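Local coordinates for protein tyrosine aminotransferase (Leishmania infantum, PDB 4IX8) that probably catalyses the pyridoxal-phosphate-dependent transfer of the amino group of tyrosine to 2-oxoglutarate, at residues 103-111 with 311-320; 147-155 with 171-181. All coordinates share one frame; numbering follows the deposited sequence.

In the fold
Contact 1 lies at the edge of the subunit, its centre about 23 Å from the centre of the chain, and is partly buried. It ties the loop between helices 87-99 and 112-122 to helix 304-313 and the chain that follows it. Contact 2 is buried, with its centre about 12 Å from the chain centre, and pairs helices 145-157 and 173-181. The chemistry differs accordingly. Contact 1 uses a hydroxyl pair and two bridging waters, whereas contact 2 is apolar and aromatic. The two meet where L313 and T314 pack on L152 and where I317 touches Q148. Both contacts reach the second subunit.

Contact 1 (103-111 with 311-320); sequences NGYPPTVGA and ERLTQLIAGV
T108 lies against T314, and its side chain also covers A318. The contact joins a loop to the last part of a helix and the chain after it, at the dimer face of an aminotransferase of class I. P107 to G110 form a type I beta turn, with T108 and V109 at its corner. T108 OG1 donates to T314 OG1 at 2.8 Å. T314 OG1 in turn donates to E311 O at 2.7 Å. The hydroxyls thus form a short chain of hydrogen bonds from the turn to the backbone of E311 in helix 304-313. The T314 torsion makes this possible, since chi1 of 64° sets OG1 between the backbone N and the carbonyl carbon. E311 O also accepts from T314 N. V109 CG2 packs against T314 OG1 at 3.4 Å, and it also touches the CB and CG of E311. On the other branch, T108 CG2 rests 3.9 Å from A318 CA. G319 CA lies 3.7 Å from T108 O, so the two backbones come close here. Nearby, Y105 OH bonds to the pyridoxal phosphate-lysine side chain of the second subunit, so this loop helps build that subunit's cofactor site. Two waters fill in the backbone contacts. One donates to P106 O and A318 O. The other donates to P107 O at 2.9 Å and accepts from V320 N at 2.9 Å.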
loop_
_atom_site.group_PDB
_atom_site.type_symbol
_atom_site.label_atom_id
_atom_site.label_comp_id
_atom_site.label_asym_id
_atom_site.label_seq_id
_atom_site.Cartn_x
_atom_site.Cartn_y
_atom_site.Cartn_z
ATOM N N ASN A 103 16.012 9.502 1.727
ATOM C CA ASN A 103 15.916 8.086 2.043
ATOM C C ASN A 103 15.320 7.910 3.423
ATOM O O ASN A 103 15.109 6.779 3.881
ATOM C CB ASN A 103 17.294 7.406 1.989
ATOM C CG ASN A 103 17.928 7.435 0.591
ATOM O OD1 ASN A 103 17.256 7.690 -0.432
ATOM N ND2 ASN A 103 19.243 7.180 0.548
ATOM N N GLY A 104 15.032 9.020 4.095
ATOM C CA GLY A 104 14.511 8.951 5.457
ATOM C C GLY A 104 12.991 8.804 5.490
ATOM O O GLY A 104 12.355 8.851 4.456
ATOM N N TYR A 105 12.439 8.595 6.689
ATOM C CA TYR A 105 11.007 8.514 6.915
ATOM C C TYR A 105 10.342 9.805 6.516
ATOM O O TYR A 105 10.746 10.845 7.005
ATOM C CB TYR A 105 10.673 8.286 8.386
ATOM C CG TYR A 105 10.847 6.875 8.856
ATOM C CD1 TYR A 105 9.992 5.888 8.425
ATOM C CD2 TYR A 105 11.875 6.529 9.729
ATOM C CE1 TYR A 105 10.142 4.593 8.838
ATOM C CE2 TYR A 105 12.028 5.237 10.154
ATOM C CZ TYR A 105 11.165 4.271 9.694
ATOM O OH TYR A 105 11.308 2.963 10.088
ATOM N N PRO A 106 9.302 9.753 5.662
ATOM C CA PRO A 106 8.433 10.901 5.439
ATOM C C PRO A 106 7.343 10.951 6.487
ATOM O O PRO A 106 7.097 9.947 7.160
ATOM C CB PRO A 106 7.808 10.610 4.111
ATOM C CG PRO A 106 7.650 9.120 4.146
ATOM C CD PRO A 106 8.866 8.600 4.869
ATOM N N PRO A 107 6.676 12.095 6.614
ATOM C CA PRO A 107 5.468 12.139 7.441
ATOM C C PRO A 107 4.445 11.164 6.885
ATOM O O PRO A 107 4.402 11.039 5.652
ATOM C CB PRO A 107 4.998 13.592 7.325
ATOM C CG PRO A 107 6.237 14.379 6.821
ATOM C CD PRO A 107 7.010 13.393 5.994
ATOM N N THR A 108 3.640 10.500 7.729
ATOM C CA THR A 108 2.812 9.390 7.247
ATOM C C THR A 108 1.737 9.889 6.288
ATOM O O THR A 108 1.163 9.138 5.566
ATOM C CB THR A 108 2.130 8.649 8.395
ATOM O OG1 THR A 108 1.221 9.533 9.061
ATOM C CG2 THR A 108 3.168 8.090 9.358
ATOM N N VAL A 109 1.445 11.173 6.367
ATOM C CA VAL A 109 0.415 11.807 5.586
ATOM C C VAL A 109 0.961 12.335 4.243
ATOM O O VAL A 109 0.194 12.755 3.391
ATOM C CB VAL A 109 -0.230 12.910 6.465
ATOM C CG1 VAL A 109 -0.906 13.982 5.704
ATOM C CG2 VAL A 109 -1.233 12.252 7.377
ATOM N N GLY A 110 2.282 12.328 4.090
ATOM C CA GLY A 110 2.943 12.808 2.893
ATOM C C GLY A 110 3.923 13.922 3.218
ATOM O O GLY A 110 3.814 14.613 4.239
ATOM N N ALA A 111 4.920 14.060 2.366
ATOM C CA ALA A 111 5.904 15.133 2.468
ATOM C C ALA A 111 5.199 16.477 2.281
ATOM O O ALA A 111 4.350 16.609 1.389
ATOM C CB ALA A 111 6.963 14.949 1.435
ATOM N N GLU A 311 -6.093 10.727 8.194
ATOM C CA GLU A 311 -4.759 11.013 8.663
ATOM C C GLU A 311 -4.290 10.012 9.671
ATOM O O GLU A 311 -3.164 9.517 9.606
ATOM C CB GLU A 311 -4.694 12.386 9.282
ATOM C CG GLU A 311 -4.830 13.489 8.296
ATOM C CD GLU A 311 -4.580 14.850 8.924
ATOM O OE1 GLU A 311 -3.581 14.952 9.686
ATOM O OE2 GLU A 311 -5.353 15.804 8.647
ATOM N N ARG A 312 -5.137 9.742 10.636
ATOM C CA ARG A 312 -4.758 8.787 11.649
ATOM C C ARG A 312 -4.430 7.452 11.035
ATOM O O ARG A 312 -3.459 6.800 11.447
ATOM C CB ARG A 312 -5.869 8.592 12.683
ATOM C CG ARG A 312 -6.053 9.764 13.558
ATOM C CD ARG A 312 -7.028 9.435 14.682
ATOM N NE ARG A 312 -7.188 10.620 15.522
ATOM C CZ ARG A 312 -7.896 10.676 16.634
ATOM N NH1 ARG A 312 -8.557 9.610 17.060
ATOM N NH2 ARG A 312 -7.951 11.812 17.303
ATOM N N LEU A 313 -5.242 7.052 10.058
ATOM C CA LEU A 313 -5.100 5.737 9.420
ATOM C C LEU A 313 -3.878 5.614 8.481
ATOM O O LEU A 313 -3.424 4.496 8.214
ATOM C CB LEU A 313 -6.370 5.391 8.631
ATOM C CG LEU A 313 -7.613 5.032 9.468
ATOM C CD1 LEU A 313 -8.770 4.655 8.562
ATOM C CD2 LEU A 313 -7.351 3.892 10.395
ATOM N N THR A 314 -3.274 6.726 8.078
ATOM C CA THR A 314 -2.011 6.627 7.339
ATOM C C THR A 314 -0.914 6.081 8.226
ATOM O O THR A 314 0.134 5.645 7.745
ATOM C CB THR A 314 -1.535 7.971 6.799
ATOM O OG1 THR A 314 -1.249 8.867 7.889
ATOM C CG2 THR A 314 -2.556 8.568 5.891
ATOM N N GLN A 315 -1.120 6.111 9.534
ATOM C CA GLN A 315 -0.057 5.640 10.418
ATOM C C GLN A 315 0.161 4.146 10.253
ATOM O O GLN A 315 1.233 3.628 10.569
ATOM C CB GLN A 315 -0.379 5.959 11.880
ATOM C CG GLN A 315 -0.434 7.475 12.138
ATOM C CD GLN A 315 -0.993 7.887 13.521
ATOM O OE1 GLN A 315 -1.823 7.186 14.148
ATOM N NE2 GLN A 315 -0.576 9.065 13.972
ATOM N N LEU A 316 -0.832 3.430 9.747
ATOM C CA LEU A 316 -0.725 1.975 9.796
ATOM C C LEU A 316 0.346 1.359 8.898
ATOM O O LEU A 316 0.973 0.401 9.316
ATOM C CB LEU A 316 -2.074 1.363 9.494
ATOM C CG LEU A 316 -3.096 1.686 10.581
ATOM C CD1 LEU A 316 -4.484 1.302 10.140
ATOM C CD2 LEU A 316 -2.747 1.005 11.882
ATOM N N ILE A 317 0.546 1.859 7.678
ATOM C CA ILE A 317 1.678 1.395 6.860
ATOM C C ILE A 317 2.811 2.415 6.855
ATOM O O ILE A 317 3.874 2.159 6.300
ATOM C CB ILE A 317 1.259 1.081 5.408
ATOM C CG1 ILE A 317 0.922 2.352 4.622
ATOM C CG2 ILE A 317 0.070 0.079 5.449
ATOM C CD1 ILE A 317 0.823 2.087 3.144
ATOM N N ALA A 318 2.555 3.573 7.454
ATOM C CA ALA A 318 3.553 4.625 7.709
ATOM C C ALA A 318 4.025 5.282 6.414
ATOM O O ALA A 318 5.188 5.646 6.282
ATOM C CB ALA A 318 4.748 4.078 8.490
ATOM N N GLY A 319 3.126 5.463 5.457
ATOM C CA GLY A 319 3.412 6.404 4.390
ATOM C C GLY A 319 3.888 5.842 3.051
ATOM O O GLY A 319 3.660 4.672 2.726
ATOM N N VAL A 320 4.544 6.716 2.284
ATOM C CA VAL A 320 4.760 6.509 0.849
ATOM C C VAL A 320 6.200 6.759 0.424
ATOM O O VAL A 320 6.840 7.654 0.967
ATOM C CB VAL A 320 3.829 7.447 0.035
ATOM C CG1 VAL A 320 4.062 7.319 -1.452
ATOM C CG2 VAL A 320 2.414 7.140 0.372
HETATM O O HOH W 1 6.723 7.379 7.647
HETATM O O HOH W 2 4.449 9.519 3.189
#

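Contact 2 (147-155 with 171-181); sequences SQAIVLALT and FPHYKSVCDSY
I150 lays its CD1 over one face of the Y174 ring, 3.3 Å from CZ, and this is the tight end of the contact. The two side chains cross at about a right angle. The same methyl meets the edge of the H173 ring. S147 OG lies over one face of that imidazole and V177 CG2 over the opposite one. Polar ends here have partners beyond the two helices. Y174 OH bonds to D249, H173 NE2 to L316 O of the second subunit, and S147 OG to OP1 of the lysine-bound cofactor. At the far end T155 CG2 sits 3.3 Å above the centre of the Y181 ring, 1° off its normal, a CH-pi contact. T155 has chi1 of 63°, which turns OG1 back to V151 O at 2.8 Å while CG2 faces the ring. The middle is looser. V177 CG2 stands 4.1 Å from I150 CG2 and also meets V151. L154 CD2 comes to 3.9 Å from V177 CG1. On the outer side of helix 173-181, partly exposed K175 and D179 form a salt bridge with each other and do not touch helix 145-157. The helices cross at -45°. Helix 173-181 links the adjacent parallel strands 163-168 and 184-191 as a beta-alpha-beta crossover. Both helices pack on the central mixed sheet, as in the large domain of fold-type I pyridoxal phosphate enzymes.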
loop_
_atom_site.group_PDB
_atom_site.type_symbol
_atom_site.label_atom_id
_atom_site.label_comp_id
_atom_site.label_asym_id
_atom_site.label_seq_id
_atom_site.Cartn_x
_atom_site.Cartn_y
_atom_site.Cartn_z
ATOM N N SER A 147 -5.288 3.298 -4.872
ATOM C CA SER A 147 -5.841 2.154 -4.153
ATOM C C SER A 147 -5.794 2.384 -2.651
ATOM O O SER A 147 -6.775 2.151 -1.975
ATOM C CB SER A 147 -5.105 0.875 -4.534
ATOM O OG SER A 147 -5.334 0.565 -5.916
ATOM N N GLN A 148 -4.695 2.897 -2.112
ATOM C CA GLN A 148 -4.711 3.185 -0.675
ATOM C C GLN A 148 -5.657 4.350 -0.380
ATOM O O GLN A 148 -6.361 4.363 0.646
ATOM C CB GLN A 148 -3.314 3.534 -0.125
ATOM C CG GLN A 148 -3.314 3.470 1.437
ATOM C CD GLN A 148 -2.248 4.314 2.113
ATOM O OE1 GLN A 148 -1.586 5.144 1.493
ATOM N NE2 GLN A 148 -2.064 4.081 3.391
ATOM N N ALA A 149 -5.694 5.331 -1.286
ATOM C CA ALA A 149 -6.574 6.472 -1.065
ATOM C C ALA A 149 -8.013 6.001 -0.916
ATOM O O ALA A 149 -8.764 6.545 -0.091
ATOM C CB ALA A 149 -6.471 7.455 -2.183
ATOM N N ILE A 150 -8.364 4.948 -1.642
ATOM C CA ILE A 150 -9.698 4.367 -1.539
ATOM C C ILE A 150 -9.901 3.692 -0.204
ATOM O O ILE A 150 -10.923 3.850 0.413
ATOM C CB ILE A 150 -9.938 3.376 -2.645
ATOM C CG1 ILE A 150 -10.066 4.149 -3.970
ATOM C CG2 ILE A 150 -11.221 2.570 -2.392
ATOM C CD1 ILE A 150 -10.061 3.259 -5.265
ATOM N N VAL A 151 -8.923 2.911 0.236
ATOM C CA VAL A 151 -8.992 2.308 1.559
ATOM C C VAL A 151 -9.186 3.354 2.634
ATOM O O VAL A 151 -10.066 3.224 3.477
ATOM C CB VAL A 151 -7.717 1.516 1.875
ATOM C CG1 VAL A 151 -7.709 1.054 3.370
ATOM C CG2 VAL A 151 -7.629 0.332 0.939
ATOM N N LEU A 152 -8.333 4.378 2.629
ATOM C CA LEU A 152 -8.385 5.396 3.672
ATOM C C LEU A 152 -9.707 6.144 3.646
ATOM O O LEU A 152 -10.312 6.390 4.673
ATOM C CB LEU A 152 -7.244 6.391 3.491
ATOM C CG LEU A 152 -5.875 5.813 3.722
ATOM C CD1 LEU A 152 -4.846 6.787 3.213
ATOM C CD2 LEU A 152 -5.637 5.471 5.195
ATOM N N ALA A 153 -10.182 6.495 2.463
ATOM C CA ALA A 153 -11.430 7.237 2.376
ATOM C C ALA A 153 -12.594 6.435 2.972
ATOM O O ALA A 153 -13.379 6.953 3.774
ATOM C CB ALA A 153 -11.724 7.623 0.923
ATOM N N LEU A 154 -12.723 5.175 2.574
ATOM C CA LEU A 154 -13.867 4.396 3.013
ATOM C C LEU A 154 -13.764 3.938 4.459
ATOM O O LEU A 154 -14.748 3.980 5.170
ATOM C CB LEU A 154 -14.030 3.190 2.118
ATOM C CG LEU A 154 -14.940 3.330 0.890
ATOM C CD1 LEU A 154 -14.905 4.678 0.272
ATOM C CD2 LEU A 154 -14.497 2.302 -0.148
ATOM N N THR A 155 -12.600 3.468 4.902
ATOM C CA THR A 155 -12.535 2.857 6.226
ATOM C C THR A 155 -12.412 3.928 7.325
ATOM O O THR A 155 -12.515 3.627 8.494
ATOM C CB THR A 155 -11.364 1.842 6.323
ATOM O OG1 THR A 155 -10.119 2.499 6.140
ATOM C CG2 THR A 155 -11.509 0.799 5.287
ATOM N N PHE A 171 -14.494 0.305 -11.971
ATOM C CA PHE A 171 -13.184 -0.152 -11.501
ATOM C C PHE A 171 -13.413 -0.992 -10.248
ATOM O O PHE A 171 -14.024 -0.519 -9.314
ATOM C CB PHE A 171 -12.307 1.066 -11.183
ATOM C CG PHE A 171 -10.933 0.738 -10.652
ATOM C CD1 PHE A 171 -10.047 -0.035 -11.375
ATOM C CD2 PHE A 171 -10.513 1.255 -9.434
ATOM C CE1 PHE A 171 -8.764 -0.321 -10.869
ATOM C CE2 PHE A 171 -9.247 0.981 -8.931
ATOM C CZ PHE A 171 -8.379 0.183 -9.636
ATOM N N PRO A 172 -12.975 -2.253 -10.244
ATOM C CA PRO A 172 -13.463 -3.169 -9.201
ATOM C C PRO A 172 -13.006 -2.897 -7.752
ATOM O O PRO A 172 -13.544 -3.521 -6.839
ATOM C CB PRO A 172 -12.922 -4.533 -9.639
ATOM C CG PRO A 172 -12.336 -4.361 -11.024
ATOM C CD PRO A 172 -12.150 -2.914 -11.279
ATOM N N HIS A 173 -12.089 -1.975 -7.532
ATOM C CA HIS A 173 -11.520 -1.808 -6.227
ATOM C C HIS A 173 -12.523 -1.282 -5.196
ATOM O O HIS A 173 -12.386 -1.649 -4.019
ATOM C CB HIS A 173 -10.310 -0.874 -6.260
ATOM C CG HIS A 173 -9.342 -1.118 -5.139
ATOM N ND1 HIS A 173 -8.788 -2.359 -4.890
ATOM C CD2 HIS A 173 -8.803 -0.276 -4.225
ATOM C CE1 HIS A 173 -7.946 -2.266 -3.877
ATOM N NE2 HIS A 173 -7.939 -1.016 -3.452
ATOM N N TYR A 174 -13.503 -0.447 -5.584
ATOM C CA TYR A 174 -14.469 0.057 -4.596
ATOM C C TYR A 174 -15.229 -1.097 -3.981
ATOM O O TYR A 174 -15.350 -1.215 -2.743
ATOM C CB TYR A 174 -15.427 1.082 -5.214
ATOM C CG TYR A 174 -14.629 2.291 -5.590
ATOM C CD1 TYR A 174 -14.363 3.288 -4.663
ATOM C CD2 TYR A 174 -14.027 2.389 -6.853
ATOM C CE1 TYR A 174 -13.544 4.383 -4.991
ATOM C CE2 TYR A 174 -13.213 3.477 -7.186
ATOM C CZ TYR A 174 -12.975 4.459 -6.259
ATOM O OH TYR A 174 -12.177 5.537 -6.578
ATOM N N LYS A 175 -15.644 -2.013 -4.834
ATOM C CA LYS A 175 -16.377 -3.188 -4.389
ATOM C C LYS A 175 -15.495 -4.086 -3.529
ATOM O O LYS A 175 -15.941 -4.641 -2.520
ATOM C CB LYS A 175 -16.909 -3.933 -5.613
ATOM C CG LYS A 175 -17.376 -5.333 -5.397
ATOM C CD LYS A 175 -18.734 -5.415 -4.880
ATOM C CE LYS A 175 -19.240 -6.837 -5.016
ATOM N NZ LYS A 175 -20.180 -7.064 -3.904
ATOM N N SER A 176 -14.242 -4.238 -3.937
ATOM C CA SER A 176 -13.340 -5.130 -3.240
ATOM C C SER A 176 -13.060 -4.656 -1.842
ATOM O O SER A 176 -12.972 -5.469 -0.959
ATOM C CB SER A 176 -12.026 -5.289 -4.011
ATOM O OG SER A 176 -12.226 -6.202 -5.069
ATOM N N VAL A 177 -12.880 -3.347 -1.670
ATOM C CA VAL A 177 -12.585 -2.750 -0.371
ATOM C C VAL A 177 -13.807 -2.790 0.511
ATOM O O VAL A 177 -13.726 -3.172 1.669
ATOM C CB VAL A 177 -12.106 -1.305 -0.538
ATOM C CG1 VAL A 177 -12.037 -0.549 0.781
ATOM C CG2 VAL A 177 -10.780 -1.303 -1.221
ATOM N N CYS A 178 -14.961 -2.436 -0.051
ATOM C CA CYS A 178 -16.208 -2.517 0.710
ATOM C C CYS A 178 -16.419 -3.913 1.291
ATOM O O CYS A 178 -16.658 -4.079 2.490
ATOM C CB CYS A 178 -17.400 -2.198 -0.177
ATOM S SG CYS A 178 -17.609 -0.432 -0.475
ATOM N N ASP A 179 -16.357 -4.937 0.438
ATOM C CA ASP A 179 -16.602 -6.295 0.915
ATOM C C ASP A 179 -15.534 -6.697 1.932
ATOM O O ASP A 179 -15.792 -7.457 2.853
ATOM C CB ASP A 179 -16.606 -7.300 -0.237
ATOM C CG ASP A 179 -17.816 -7.156 -1.170
ATOM O OD1 ASP A 179 -18.842 -6.570 -0.758
ATOM O OD2 ASP A 179 -17.730 -7.619 -2.341
ATOM N N SER A 180 -14.312 -6.219 1.733
ATOM C CA SER A 180 -13.234 -6.574 2.633
ATOM C C SER A 180 -13.544 -6.087 4.067
ATOM O O SER A 180 -13.183 -6.740 5.053
ATOM C CB SER A 180 -11.936 -5.971 2.175
ATOM O OG SER A 180 -10.902 -6.334 3.051
ATOM N N TYR A 181 -14.207 -4.934 4.150
ATOM C CA TYR A 181 -14.429 -4.276 5.398
ATOM C C TYR A 181 -15.848 -4.382 5.865
ATOM O O TYR A 181 -16.207 -3.759 6.838
ATOM C CB TYR A 181 -13.996 -2.821 5.306
ATOM C CG TYR A 181 -12.487 -2.659 5.366
ATOM C CD1 TYR A 181 -11.809 -2.537 6.580
ATOM C CD2 TYR A 181 -11.748 -2.650 4.226
ATOM C CE1 TYR A 181 -10.406 -2.372 6.595
ATOM C CE2 TYR A 181 -10.362 -2.488 4.242
ATOM C CZ TYR A 181 -9.708 -2.356 5.393
ATOM O OH TYR A 181 -8.343 -2.215 5.309
#